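Fructose-bisphosphatase (Pyrococcus horikoshii, PDB 1VDW) probably hydrolyses fructose 1,6-bisphosphate to fructose 6-phosphate and phosphate with the help of magnesium, as a homodimeric member of the inositol monophosphatase superfamily. Local coordinates at residues P199-R210 with D223-T231; I21-S31 with F92-A100. All blocks are in the same frame, centred on the assembly; numbering follows the deposited sequence. Where two conformers were deposited one is given.

Contact 1: P199-R210 with D223-T231; sequences PTDIAAGVVIAR and DVEITFSAT
The carbonyl oxygen of Val224 is gripped end-on by both terminal nitrogens of Arg210. NH2 of Arg210 makes the shorter bond, 2.6 Å to Val224 O, meeting a lone pair in the carbonyl plane, whereas NH1 reaches the same oxygen at 3.0 Å from a position tilted out of that plane. The Arg210 side chain gets there by running extended from CG to NE. CG1 of Val206, on the preceding helical turn, lies against one guanidinium face near its rim, and NH2 also bonds to Val216 O. Two waters complete the setting: one joins Arg210 NE to Asp223 OD1, the other accepts from Arg210 NH1 and from Ile226 N. A leucine in place of this arginine has no N-H to offer, and would probably leave Val224 O and Val216 O short of a donor and the loop without this polar tie to the helix. Further along, in the conformer described here, Ile226 packs across the helix, its CD1 4.0 Å from Ile202 CG1 and close to Val206 CG2, with its CG2 against CB of Ala203. Ile202 and Val224 meet tip to tip beside it. At the helix start the Pro199 ring packs on the loop backbone, with CD 3.3 Å from Ser229 O, a buried oxygen that has no polar partner in the model. The loop thus lines one flank of helix 199-211, whose opening Asp-x-Ala-Ala-Gly sequence, typical of inositol monophosphatases, contains Asp201, a predicted ligand of the catalytic magnesium.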
ATOM      1  N   PRO A 199      10.236 -13.348 -13.979  1.00 14.39           N
ATOM      2  CA  PRO A 199      11.563 -13.094 -13.407  1.00 14.06           C
ATOM      3  C   PRO A 199      11.894 -11.600 -13.380  1.00 14.36           C
ATOM      4  O   PRO A 199      12.575 -11.119 -12.474  1.00 15.09           O
ATOM      5  CB  PRO A 199      12.488 -13.877 -14.334  1.00 15.01           C
ATOM      6  CG  PRO A 199      11.632 -15.034 -14.750  1.00 15.53           C
ATOM      7  CD  PRO A 199      10.311 -14.363 -15.046  1.00 14.91           C
ATOM      8  N   THR A 200      11.402 -10.871 -14.376  1.00 13.59           N
ATOM      9  CA  THR A 200      11.638  -9.434 -14.470  1.00 14.09           C
ATOM     10  C   THR A 200      11.026  -8.665 -13.296  1.00 13.56           C
ATOM     11  O   THR A 200      11.528  -7.604 -12.907  1.00 13.72           O
ATOM     12  CB  THR A 200      11.072  -8.873 -15.792  1.00 15.10           C
ATOM     13  OG1 THR A 200       9.723  -9.327 -15.969  1.00 16.90           O
ATOM     14  CG2 THR A 200      11.915  -9.343 -16.970  1.00 17.83           C
ATOM     15  N   ASP A 201       9.948  -9.201 -12.731  1.00 12.40           N
ATOM     16  CA  ASP A 201       9.279  -8.557 -11.604  1.00 12.13           C
ATOM     17  C   ASP A 201      10.055  -8.688 -10.304  1.00 10.81           C
ATOM     18  O   ASP A 201      10.080  -7.770  -9.482  1.00 11.63           O
ATOM     19  CB  ASP A 201       7.902  -9.181 -11.343  1.00 12.60           C
ATOM     20  CG  ASP A 201       6.916  -8.937 -12.457  1.00 13.61           C
ATOM     21  OD1 ASP A 201       6.852  -7.802 -12.969  1.00 14.95           O
ATOM     22  OD2 ASP A 201       6.177  -9.888 -12.802  1.00 14.82           O
ATOM     23  N   ILE A 202      10.699  -9.835 -10.125  1.00 11.75           N
ATOM     24  CA  ILE A 202      11.380 -10.127  -8.875  1.00 11.31           C
ATOM     25  C   ILE A 202      12.897 -10.128  -8.817  1.00 11.03           C
ATOM     26  O   ILE A 202      13.461 -10.189  -7.731  1.00 10.85           O
ATOM     27  CB  ILE A 202      10.927 -11.503  -8.340  1.00 12.37           C
ATOM     28  CG1 ILE A 202      11.364 -12.604  -9.312  1.00 14.44           C
ATOM     29  CG2 ILE A 202       9.411 -11.526  -8.178  1.00 13.62           C
ATOM     30  CD1 ILE A 202      11.165 -14.010  -8.783  1.00 17.81           C
ATOM     31  N   ALA A 203      13.561 -10.059  -9.963  1.00 11.11           N
ATOM     32  CA  ALA A 203      15.014 -10.129  -9.974  1.00 11.10           C
ATOM     33  C   ALA A 203      15.735  -9.225  -8.980  1.00  9.34           C
ATOM     34  O   ALA A 203      16.494  -9.701  -8.139  1.00 10.50           O
ATOM     35  CB  ALA A 203      15.535  -9.881 -11.385  1.00 12.42           C
ATOM     36  N   ALA A 204      15.500  -7.922  -9.064  1.00 10.36           N
ATOM     37  CA  ALA A 204      16.175  -7.000  -8.161  1.00  9.44           C
ATOM     38  C   ALA A 204      15.781  -7.225  -6.705  1.00  9.06           C
ATOM     39  O   ALA A 204      16.625  -7.207  -5.813  1.00  9.71           O
ATOM     40  CB  ALA A 204      15.883  -5.559  -8.568  1.00 10.74           C
ATOM     41  N   GLY A 205      14.491  -7.432  -6.469  1.00  8.94           N
ATOM     42  CA  GLY A 205      14.015  -7.651  -5.116  1.00  9.50           C
ATOM     43  C   GLY A 205      14.645  -8.870  -4.479  1.00  9.22           C
ATOM     44  O   GLY A 205      14.959  -8.862  -3.293  1.00  9.91           O
ATOM     45  N   VAL A 206      14.834  -9.923  -5.268  1.00  9.36           N
ATOM     46  CA  VAL A 206      15.438 -11.142  -4.747  1.00 10.84           C
ATOM     47  C   VAL A 206      16.907 -10.905  -4.400  1.00 10.28           C
ATOM     48  O   VAL A 206      17.378 -11.327  -3.343  1.00 10.75           O
ATOM     49  CB  VAL A 206      15.317 -12.298  -5.764  1.00 11.15           C
ATOM     50  CG1 VAL A 206      16.175 -13.479  -5.327  1.00 13.47           C
ATOM     51  CG2 VAL A 206      13.863 -12.733  -5.872  1.00 13.61           C
ATOM     52  N   VAL A 207      17.630 -10.224  -5.284  1.00  9.80           N
ATOM     53  CA  VAL A 207      19.038  -9.940  -5.020  1.00 10.96           C
ATOM     54  C   VAL A 207      19.186  -9.083  -3.765  1.00 10.34           C
ATOM     55  O   VAL A 207      20.005  -9.370  -2.892  1.00 10.94           O
ATOM     56  CB  VAL A 207      19.697  -9.195  -6.205  1.00 10.56           C
ATOM     57  CG1 VAL A 207      21.092  -8.709  -5.814  1.00 12.92           C
ATOM     58  CG2 VAL A 207      19.797 -10.115  -7.410  1.00 12.82           C
ATOM     59  N   ILE A 208      18.377  -8.036  -3.666  1.00  9.21           N
ATOM     60  CA  ILE A 208      18.455  -7.148  -2.523  1.00 10.20           C
ATOM     61  C   ILE A 208      18.025  -7.817  -1.221  1.00  9.47           C
ATOM     62  O   ILE A 208      18.702  -7.684  -0.199  1.00 10.47           O
ATOM     63  CB  ILE A 208      17.630  -5.872  -2.797  1.00  9.26           C
ATOM     64  CG1 ILE A 208      18.298  -5.088  -3.933  1.00 10.12           C
ATOM     65  CG2 ILE A 208      17.514  -5.020  -1.539  1.00 10.95           C
ATOM     66  CD1 ILE A 208      17.447  -3.982  -4.510  1.00  9.71           C
ATOM     67  N   ALA A 209      16.912  -8.544  -1.251  1.00  9.53           N
ATOM     68  CA  ALA A 209      16.440  -9.216  -0.050  1.00  9.89           C
ATOM     69  C   ALA A 209      17.426 -10.289   0.400  1.00 10.71           C
ATOM     70  O   ALA A 209      17.713 -10.410   1.590  1.00 10.99           O
ATOM     71  CB  ALA A 209      15.065  -9.828  -0.301  1.00 10.49           C
ATOM     72  N   ARG A 210      17.960 -11.059  -0.542  1.00 11.23           N
ATOM     73  CA  ARG A 210      18.914 -12.100  -0.182  1.00 12.71           C
ATOM     74  C   ARG A 210      20.158 -11.539   0.483  1.00 12.43           C
ATOM     75  O   ARG A 210      20.588 -12.040   1.517  1.00 12.46           O
ATOM     76  CB  ARG A 210      19.317 -12.914  -1.407  1.00 13.40           C
ATOM     77  CG  ARG A 210      18.344 -14.008  -1.725  1.00 16.20           C
ATOM     78  CD  ARG A 210      18.715 -14.748  -2.985  1.00 18.69           C
ATOM     79  NE  ARG A 210      17.911 -15.958  -3.099  1.00 19.50           N
ATOM     80  CZ  ARG A 210      17.735 -16.642  -4.222  1.00 20.23           C
ATOM     81  NH1 ARG A 210      18.309 -16.238  -5.348  1.00 19.24           N
ATOM     82  NH2 ARG A 210      16.974 -17.726  -4.217  1.00 20.85           N
ATOM     83  N   ASP A 223      15.721 -22.759  -3.409  1.00 13.88           N
ATOM     84  CA  ASP A 223      16.080 -21.366  -3.638  1.00 15.02           C
ATOM     85  C   ASP A 223      15.646 -20.934  -5.025  1.00 17.11           C
ATOM     86  O   ASP A 223      15.846 -21.653  -6.004  1.00 16.26           O
ATOM     87  CB  ASP A 223      17.591 -21.158  -3.492  1.00 16.80           C
ATOM     88  CG  ASP A 223      18.054 -21.256  -2.058  1.00 19.34           C
ATOM     89  OD1 ASP A 223      17.393 -20.664  -1.181  1.00 20.10           O
ATOM     90  OD2 ASP A 223      19.085 -21.916  -1.805  1.00 25.70           O
ATOM     91  N   VAL A 224      15.044 -19.755  -5.105  1.00 17.39           N
ATOM     92  CA  VAL A 224      14.592 -19.230  -6.382  1.00 20.09           C
ATOM     93  C   VAL A 224      15.795 -18.891  -7.254  1.00 21.74           C
ATOM     94  O   VAL A 224      16.768 -18.310  -6.782  1.00 21.76           O
ATOM     95  CB  VAL A 224      13.738 -17.959  -6.182  1.00 20.25           C
ATOM     96  CG1 VAL A 224      13.382 -17.345  -7.532  1.00 21.70           C
ATOM     97  CG2 VAL A 224      12.477 -18.309  -5.414  1.00 21.31           C
ATOM     98  N   GLU A 225      15.724 -19.276  -8.524  1.00 23.82           N
ATOM     99  CA  GLU A 225      16.797 -18.995  -9.469  1.00 26.14           C
ATOM    100  C   GLU A 225      16.295 -17.998 -10.501  1.00 24.85           C
ATOM    101  O   GLU A 225      15.337 -18.271 -11.221  1.00 27.06           O
ATOM    102  CB  GLU A 225      17.247 -20.273 -10.179  1.00 28.07           C
ATOM    103  CG  GLU A 225      17.878 -21.312  -9.270  1.00 32.20           C
ATOM    104  CD  GLU A 225      18.433 -22.494 -10.041  1.00 34.11           C
ATOM    105  OE1 GLU A 225      17.658 -23.143 -10.777  1.00 35.71           O
ATOM    106  OE2 GLU A 225      19.643 -22.777  -9.911  1.00 35.86           O
ATOM    107  N   ILE A 226      16.938 -16.840 -10.568  1.00 24.60           N
ATOM    108  CA  ILE A 226      16.537 -15.823 -11.526  1.00 23.67           C
ATOM    109  C   ILE A 226      17.038 -16.214 -12.910  1.00 24.72           C
ATOM    110  O   ILE A 226      18.242 -16.322 -13.136  1.00 26.02           O
ATOM    111  CB  ILE A 226      17.115 -14.438 -11.159  1.00 23.00           C
ATOM    112  CG1 ILE A 226      16.603 -14.008  -9.781  0.50 22.40           C
ATOM    113  CG2 ILE A 226      16.729 -13.415 -12.219  0.50 23.18           C
ATOM    114  CD1 ILE A 226      15.090 -13.948  -9.674  0.50 20.80           C
ATOM    115  N   THR A 227      16.105 -16.437 -13.828  1.00 24.18           N
ATOM    116  CA  THR A 227      16.453 -16.813 -15.192  1.00 24.71           C
ATOM    117  C   THR A 227      16.267 -15.605 -16.097  1.00 25.03           C
ATOM    118  O   THR A 227      15.551 -14.663 -15.749  1.00 25.45           O
ATOM    119  CB  THR A 227      15.557 -17.950 -15.710  1.00 25.09           C
ATOM    120  OG1 THR A 227      14.200 -17.497 -15.768  1.00 27.02           O
ATOM    121  CG2 THR A 227      15.647 -19.160 -14.794  1.00 25.96           C
ATOM    122  N   PHE A 228      16.911 -15.628 -17.259  1.00 24.99           N
ATOM    123  CA  PHE A 228      16.800 -14.521 -18.197  1.00 25.27           C
ATOM    124  C   PHE A 228      15.602 -14.707 -19.116  1.00 26.29           C
ATOM    125  O   PHE A 228      15.733 -14.725 -20.342  1.00 28.12           O
ATOM    126  CB  PHE A 228      18.084 -14.390 -19.019  1.00 24.30           C
ATOM    127  CG  PHE A 228      19.310 -14.144 -18.188  1.00 24.58           C
ATOM    128  CD1 PHE A 228      19.267 -13.273 -17.103  1.00 23.84           C
ATOM    129  CD2 PHE A 228      20.511 -14.767 -18.496  1.00 24.77           C
ATOM    130  CE1 PHE A 228      20.404 -13.030 -16.337  1.00 24.70           C
ATOM    131  CE2 PHE A 228      21.652 -14.529 -17.736  1.00 25.41           C
ATOM    132  CZ  PHE A 228      21.599 -13.660 -16.656  1.00 24.91           C
ATOM    133  N   SER A 229      14.432 -14.843 -18.507  1.00 26.63           N
ATOM    134  CA  SER A 229      13.190 -15.025 -19.241  1.00 26.27           C
ATOM    135  C   SER A 229      12.181 -13.963 -18.827  1.00 26.64           C
ATOM    136  O   SER A 229      12.171 -13.513 -17.680  1.00 26.40           O
ATOM    137  CB  SER A 229      12.612 -16.414 -18.965  1.00 26.19           C
ATOM    138  OG  SER A 229      11.350 -16.571 -19.586  1.00 26.28           O
ATOM    139  N   ALA A 230      11.333 -13.561 -19.767  1.00 27.13           N
ATOM    140  CA  ALA A 230      10.315 -12.558 -19.492  1.00 27.80           C
ATOM    141  C   ALA A 230       8.931 -13.193 -19.562  1.00 27.74           C
ATOM    142  O   ALA A 230       7.920 -12.514 -19.391  1.00 28.05           O
ATOM    143  CB  ALA A 230      10.420 -11.421 -20.502  1.00 28.79           C
ATOM    144  N   THR A 231       8.898 -14.501 -19.801  1.00 27.63           N
ATOM    145  CA  THR A 231       7.641 -15.235 -19.913  1.00 27.81           C
ATOM    146  C   THR A 231       7.442 -16.292 -18.827  1.00 26.97           C
ATOM    147  O   THR A 231       6.311 -16.668 -18.518  1.00 26.36           O
ATOM    148  CB  THR A 231       7.536 -15.926 -21.284  1.00 28.21           C
ATOM    149  OG1 THR A 231       8.642 -16.820 -21.455  1.00 29.65           O
ATOM    150  CG2 THR A 231       7.551 -14.892 -22.400  1.00 29.53           C
TER
HETATM  151  O   HOH W   1      17.426 -17.846  -0.775  1.00 17.59           O
HETATM  152  O   HOH W   2      18.797 -16.485  -8.530  1.00 30.52           O

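Contact 2: I21-S31 with F92-A100; sequences IMPLFGNPKAS and FINGIPFFA
Phe25 and Phe92 lead an aromatic, largely apolar contact that joins the loop after helix 3-20 to the end of helix 89-93 and the turn beyond it. The rings form a T-shaped pair, the edge of Phe25 directed at the face of Phe92, with centroids 5.2 Å apart and planes at 60°. Phe25 CD1 stands over the centre of the Phe92 ring. With CG anti to the backbone N (chi1 -170°), the Phe25 ring reaches past Phe92 to the neighbouring turn, where its CE1 comes 3.5 Å from CA of Gly95. Phe99 closes the cluster: its CZ lies over the rim of one Phe25 face, the two planes being oblique. Met22 folds back through bends at chi2 and chi3 and brings SD to the edge of the Phe99 ring, 3.7 Å from CE1, a Met-aromatic contact. The turn that receives Phe25 is a Schellman motif ending helix 89-93, with Gly95 at positive phi as its C-prime residue, Gly95 N bonded to Phe92 O and Ile96 N to Asn91 O. The Phe92 carbonyl also accepts from a water that in turn takes the N-H of Gly26, so water bridges the backbones where no direct hydrogen bond does. On the side of the Phe92 ring away from Phe25, Ile21 CG2 lies 3.7 Å from Phe92 CE1; Ala30 CB meets the ring at its edge. Val46 of helix 45-60 touches both Ile21 and Phe92. Ile93 adds to the packing, its CG2 3.9 Å from CA of Ser31. The turn itself faces the dimer partner: Gly95 O accepts from Arg123 of the second subunit, and Asn94 O from Arg184 of that subunit.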
ATOM      1  N   ILE A  21       8.578  10.555 -15.917  1.00 18.11           N
ATOM      2  CA  ILE A  21       7.471   9.797 -15.357  1.00 17.09           C
ATOM      3  C   ILE A  21       6.701  10.472 -14.226  1.00 16.47           C
ATOM      4  O   ILE A  21       5.474  10.527 -14.265  1.00 15.56           O
ATOM      5  CB  ILE A  21       7.949   8.409 -14.856  1.00 17.40           C
ATOM      6  CG1 ILE A  21       8.583   7.622 -16.007  1.00 18.39           C
ATOM      7  CG2 ILE A  21       6.776   7.639 -14.267  1.00 18.07           C
ATOM      8  CD1 ILE A  21       7.637   7.323 -17.151  1.00 19.95           C
ATOM      9  N   MET A  22       7.394  10.990 -13.218  1.00 15.76           N
ATOM     10  CA  MET A  22       6.677  11.605 -12.104  1.00 17.30           C
ATOM     11  C   MET A  22       5.711  12.734 -12.470  1.00 18.59           C
ATOM     12  O   MET A  22       4.679  12.896 -11.817  1.00 18.76           O
ATOM     13  CB  MET A  22       7.649  12.069 -11.017  1.00 16.66           C
ATOM     14  CG  MET A  22       8.249  10.923 -10.193  1.00 16.26           C
ATOM     15  SD  MET A  22       7.012   9.781  -9.488  1.00 15.56           S
ATOM     16  CE  MET A  22       6.315  10.787  -8.205  1.00 20.59           C
ATOM     17  N   PRO A  23       6.023  13.535 -13.505  1.00 19.43           N
ATOM     18  CA  PRO A  23       5.063  14.597 -13.821  1.00 20.44           C
ATOM     19  C   PRO A  23       3.725  14.005 -14.260  1.00 20.17           C
ATOM     20  O   PRO A  23       2.707  14.696 -14.303  1.00 21.78           O
ATOM     21  CB  PRO A  23       5.752  15.358 -14.951  1.00 20.41           C
ATOM     22  CG  PRO A  23       7.204  15.191 -14.627  1.00 21.83           C
ATOM     23  CD  PRO A  23       7.275  13.724 -14.259  1.00 19.68           C
ATOM     24  N   LEU A  24       3.735  12.716 -14.584  1.00 19.14           N
ATOM     25  CA  LEU A  24       2.533  12.023 -15.023  1.00 18.28           C
ATOM     26  C   LEU A  24       1.685  11.515 -13.859  1.00 17.54           C
ATOM     27  O   LEU A  24       0.532  11.132 -14.051  1.00 18.66           O
ATOM     28  CB  LEU A  24       2.903  10.854 -15.943  1.00 20.09           C
ATOM     29  CG  LEU A  24       3.564  11.209 -17.280  1.00 19.94           C
ATOM     30  CD1 LEU A  24       3.903   9.932 -18.034  1.00 20.15           C
ATOM     31  CD2 LEU A  24       2.627  12.082 -18.107  1.00 22.07           C
ATOM     32  N   PHE A  25       2.257  11.501 -12.656  1.00 17.40           N
ATOM     33  CA  PHE A  25       1.523  11.040 -11.479  1.00 15.46           C
ATOM     34  C   PHE A  25       0.447  12.077 -11.172  1.00 16.19           C
ATOM     35  O   PHE A  25       0.748  13.233 -10.865  1.00 17.75           O
ATOM     36  CB  PHE A  25       2.473  10.877 -10.284  1.00 15.19           C
ATOM     37  CG  PHE A  25       1.853  10.181  -9.094  1.00 14.19           C
ATOM     38  CD1 PHE A  25       1.317   8.904  -9.213  1.00 14.08           C
ATOM     39  CD2 PHE A  25       1.824  10.801  -7.851  1.00 15.35           C
ATOM     40  CE1 PHE A  25       0.762   8.250  -8.110  1.00 14.26           C
ATOM     41  CE2 PHE A  25       1.271  10.159  -6.739  1.00 15.52           C
ATOM     42  CZ  PHE A  25       0.740   8.880  -6.871  1.00 13.18           C
ATOM     43  N   GLY A  26      -0.809  11.657 -11.268  1.00 16.50           N
ATOM     44  CA  GLY A  26      -1.914  12.567 -11.028  1.00 18.07           C
ATOM     45  C   GLY A  26      -2.419  13.164 -12.329  1.00 20.47           C
ATOM     46  O   GLY A  26      -3.416  13.888 -12.342  1.00 21.41           O
ATOM     47  N   ASN A  27      -1.729  12.861 -13.425  1.00 21.46           N
ATOM     48  CA  ASN A  27      -2.097  13.363 -14.750  1.00 23.25           C
ATOM     49  C   ASN A  27      -2.872  12.295 -15.525  1.00 24.03           C
ATOM     50  O   ASN A  27      -2.360  11.206 -15.773  1.00 23.12           O
ATOM     51  CB  ASN A  27      -0.839  13.736 -15.540  1.00 24.67           C
ATOM     52  CG  ASN A  27      -1.156  14.421 -16.859  1.00 25.98           C
ATOM     53  OD1 ASN A  27      -2.132  14.088 -17.530  1.00 28.08           O
ATOM     54  ND2 ASN A  27      -0.315  15.372 -17.245  1.00 28.66           N
ATOM     55  N   PRO A  28      -4.113  12.602 -15.929  1.00 25.09           N
ATOM     56  CA  PRO A  28      -4.957  11.664 -16.678  1.00 25.52           C
ATOM     57  C   PRO A  28      -4.302  11.061 -17.924  1.00 25.60           C
ATOM     58  O   PRO A  28      -4.588   9.921 -18.292  1.00 25.82           O
ATOM     59  CB  PRO A  28      -6.183  12.508 -17.017  1.00 26.02           C
ATOM     60  CG  PRO A  28      -6.291  13.409 -15.828  1.00 27.00           C
ATOM     61  CD  PRO A  28      -4.855  13.840 -15.629  1.00 26.13           C
ATOM     62  N   LYS A  29      -3.427  11.825 -18.570  1.00 26.64           N
ATOM     63  CA  LYS A  29      -2.743  11.358 -19.774  1.00 27.59           C
ATOM     64  C   LYS A  29      -1.993  10.050 -19.545  1.00 26.95           C
ATOM     65  O   LYS A  29      -1.883   9.219 -20.446  1.00 27.82           O
ATOM     66  CB  LYS A  29      -1.755  12.417 -20.268  1.00 29.16           C
ATOM     67  CG  LYS A  29      -2.393  13.726 -20.701  1.00 31.32           C
ATOM     68  CD  LYS A  29      -1.333  14.699 -21.195  1.00 32.78           C
ATOM     69  CE  LYS A  29      -1.945  16.015 -21.650  1.00 34.17           C
ATOM     70  NZ  LYS A  29      -0.902  16.975 -22.111  1.00 34.68           N
ATOM     71  N   ALA A  30      -1.477   9.876 -18.334  1.00 26.47           N
ATOM     72  CA  ALA A  30      -0.718   8.681 -17.982  1.00 25.17           C
ATOM     73  C   ALA A  30      -1.505   7.379 -18.112  1.00 24.93           C
ATOM     74  O   ALA A  30      -0.934   6.329 -18.410  1.00 23.89           O
ATOM     75  CB  ALA A  30      -0.179   8.817 -16.560  1.00 25.41           C
ATOM     76  N   SER A  31      -2.816   7.448 -17.900  1.00 24.72           N
ATOM     77  CA  SER A  31      -3.664   6.262 -17.955  1.00 25.95           C
ATOM     78  C   SER A  31      -4.168   5.861 -19.336  1.00 26.15           C
ATOM     79  O   SER A  31      -4.767   4.797 -19.494  1.00 26.75           O
ATOM     80  CB  SER A  31      -4.867   6.447 -17.030  1.00 26.84           C
ATOM     81  OG  SER A  31      -5.677   7.524 -17.468  1.00 29.09           O
ATOM     82  N   PHE A  92       0.121   3.465  -9.991  1.00  8.71           N
ATOM     83  CA  PHE A  92       0.545   4.757 -10.497  1.00  9.13           C
ATOM     84  C   PHE A  92      -0.589   5.539 -11.158  1.00  9.24           C
ATOM     85  O   PHE A  92      -0.823   6.694 -10.819  1.00 10.32           O
ATOM     86  CB  PHE A  92       1.677   4.577 -11.508  1.00  9.69           C
ATOM     87  CG  PHE A  92       2.300   5.873 -11.952  1.00 11.08           C
ATOM     88  CD1 PHE A  92       3.478   6.321 -11.375  1.00 11.28           C
ATOM     89  CD2 PHE A  92       1.690   6.653 -12.933  1.00 11.75           C
ATOM     90  CE1 PHE A  92       4.048   7.530 -11.766  1.00 11.68           C
ATOM     91  CE2 PHE A  92       2.248   7.863 -13.331  1.00 13.17           C
ATOM     92  CZ  PHE A  92       3.429   8.302 -12.748  1.00 12.47           C
ATOM     93  N   ILE A  93      -1.296   4.909 -12.089  1.00  9.60           N
ATOM     94  CA  ILE A  93      -2.359   5.618 -12.789  1.00 11.89           C
ATOM     95  C   ILE A  93      -3.578   5.910 -11.926  1.00 11.90           C
ATOM     96  O   ILE A  93      -4.433   6.703 -12.310  1.00 14.12           O
ATOM     97  CB  ILE A  93      -2.791   4.879 -14.084  1.00 13.95           C
ATOM     98  CG1 ILE A  93      -3.384   3.511 -13.760  1.00 15.14           C
ATOM     99  CG2 ILE A  93      -1.588   4.717 -15.010  1.00 14.77           C
ATOM    100  CD1 ILE A  93      -3.960   2.795 -14.971  1.00 18.57           C
ATOM    101  N   ASN A  94      -3.652   5.286 -10.755  1.00 10.61           N
ATOM    102  CA  ASN A  94      -4.767   5.525  -9.852  1.00  9.86           C
ATOM    103  C   ASN A  94      -4.350   6.315  -8.622  1.00  9.45           C
ATOM    104  O   ASN A  94      -5.094   6.397  -7.648  1.00 10.48           O
ATOM    105  CB  ASN A  94      -5.418   4.200  -9.472  1.00 10.52           C
ATOM    106  CG  ASN A  94      -6.326   3.688 -10.566  1.00 10.95           C
ATOM    107  OD1 ASN A  94      -7.463   4.145 -10.702  1.00 13.15           O
ATOM    108  ND2 ASN A  94      -5.823   2.765 -11.375  1.00 11.94           N
ATOM    109  N   GLY A  95      -3.162   6.907  -8.682  1.00  9.84           N
ATOM    110  CA  GLY A  95      -2.671   7.717  -7.581  1.00  9.30           C
ATOM    111  C   GLY A  95      -2.337   6.972  -6.304  1.00  9.07           C
ATOM    112  O   GLY A  95      -2.285   7.584  -5.235  1.00 10.34           O
ATOM    113  N   ILE A  96      -2.117   5.665  -6.402  1.00  9.68           N
ATOM    114  CA  ILE A  96      -1.776   4.848  -5.237  1.00  9.12           C
ATOM    115  C   ILE A  96      -0.247   4.903  -5.153  1.00  9.16           C
ATOM    116  O   ILE A  96       0.448   4.460  -6.068  1.00  9.47           O
ATOM    117  CB  ILE A  96      -2.295   3.421  -5.431  1.00  8.67           C
ATOM    118  CG1 ILE A  96      -3.817   3.460  -5.625  1.00 11.12           C
ATOM    119  CG2 ILE A  96      -1.912   2.558  -4.239  1.00  9.89           C
ATOM    120  CD1 ILE A  96      -4.461   2.110  -5.850  1.00 12.23           C
ATOM    121  N   PRO A  97       0.298   5.435  -4.042  1.00  8.91           N
ATOM    122  CA  PRO A  97       1.742   5.585  -3.836  1.00  9.58           C
ATOM    123  C   PRO A  97       2.608   4.363  -3.609  1.00  9.02           C
ATOM    124  O   PRO A  97       3.418   4.336  -2.681  1.00  9.66           O
ATOM    125  CB  PRO A  97       1.811   6.574  -2.681  1.00 10.34           C
ATOM    126  CG  PRO A  97       0.673   6.133  -1.831  1.00 10.87           C
ATOM    127  CD  PRO A  97      -0.441   5.882  -2.842  1.00  9.73           C
ATOM    128  N   PHE A  98       2.447   3.365  -4.469  1.00  8.59           N
ATOM    129  CA  PHE A  98       3.238   2.146  -4.406  1.00  8.38           C
ATOM    130  C   PHE A  98       3.652   1.761  -5.818  1.00  7.79           C
ATOM    131  O   PHE A  98       2.915   1.087  -6.524  1.00  8.53           O
ATOM    132  CB  PHE A  98       2.447   0.989  -3.785  1.00 10.01           C
ATOM    133  CG  PHE A  98       2.249   1.117  -2.307  1.00  9.41           C
ATOM    134  CD1 PHE A  98       3.339   1.135  -1.440  1.00 10.33           C
ATOM    135  CD2 PHE A  98       0.973   1.249  -1.782  1.00  9.41           C
ATOM    136  CE1 PHE A  98       3.152   1.292  -0.069  1.00  9.58           C
ATOM    137  CE2 PHE A  98       0.778   1.407  -0.414  1.00  8.94           C
ATOM    138  CZ  PHE A  98       1.871   1.429   0.443  1.00  9.74           C
ATOM    139  N   PHE A  99       4.823   2.227  -6.236  1.00  8.36           N
ATOM    140  CA  PHE A  99       5.362   1.894  -7.552  1.00  8.00           C
ATOM    141  C   PHE A  99       6.871   2.080  -7.494  1.00  8.30           C
ATOM    142  O   PHE A  99       7.379   2.773  -6.614  1.00  8.49           O
ATOM    143  CB  PHE A  99       4.707   2.731  -8.665  1.00  9.13           C
ATOM    144  CG  PHE A  99       4.712   4.205  -8.417  1.00 10.17           C
ATOM    145  CD1 PHE A  99       5.814   4.984  -8.763  1.00 11.19           C
ATOM    146  CD2 PHE A  99       3.601   4.828  -7.860  1.00 11.57           C
ATOM    147  CE1 PHE A  99       5.801   6.362  -8.560  1.00 15.73           C
ATOM    148  CE2 PHE A  99       3.584   6.205  -7.654  1.00 14.97           C
ATOM    149  CZ  PHE A  99       4.684   6.970  -8.005  1.00 15.81           C
ATOM    150  N   ALA A 100       7.588   1.455  -8.422  1.00  8.47           N
ATOM    151  CA  ALA A 100       9.039   1.516  -8.392  1.00  8.61           C
ATOM    152  C   ALA A 100       9.676   1.113  -9.700  1.00  9.35           C
ATOM    153  O   ALA A 100       9.009   0.622 -10.608  1.00  9.92           O
ATOM    154  CB  ALA A 100       9.550   0.585  -7.298  1.00 11.53           C
TER
HETATM  155  O   HOH W   3      -1.684   9.175 -11.723  1.00 18.26           O
HETATM  156  O   HOH W   4      -2.923   9.076 -14.193  1.00 22.67           O

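Contact 2 closes along the chain before contact 1 opens; their centres lie 25 Å apart and their nearest atoms about 9 Å, without touching. The large mixed sheet relates them. Segment 92-100 leads into strand 100-107, while helix 199-211 of contact 1 packs on that strand and on strands 79-84 and 110-118. Contact 1 includes Asp201, a predicted magnesium ligand, and contact 2 comes near the site through Phe99, whose side chain is about 4 Å from that of Leu86. Their surroundings differ, since the second subunit reaches contact 2 but not contact 1. Contact 2 therefore links the N-terminal helices to the dimer interface, whereas contact 1 lies within one subunit, away from the partner chain.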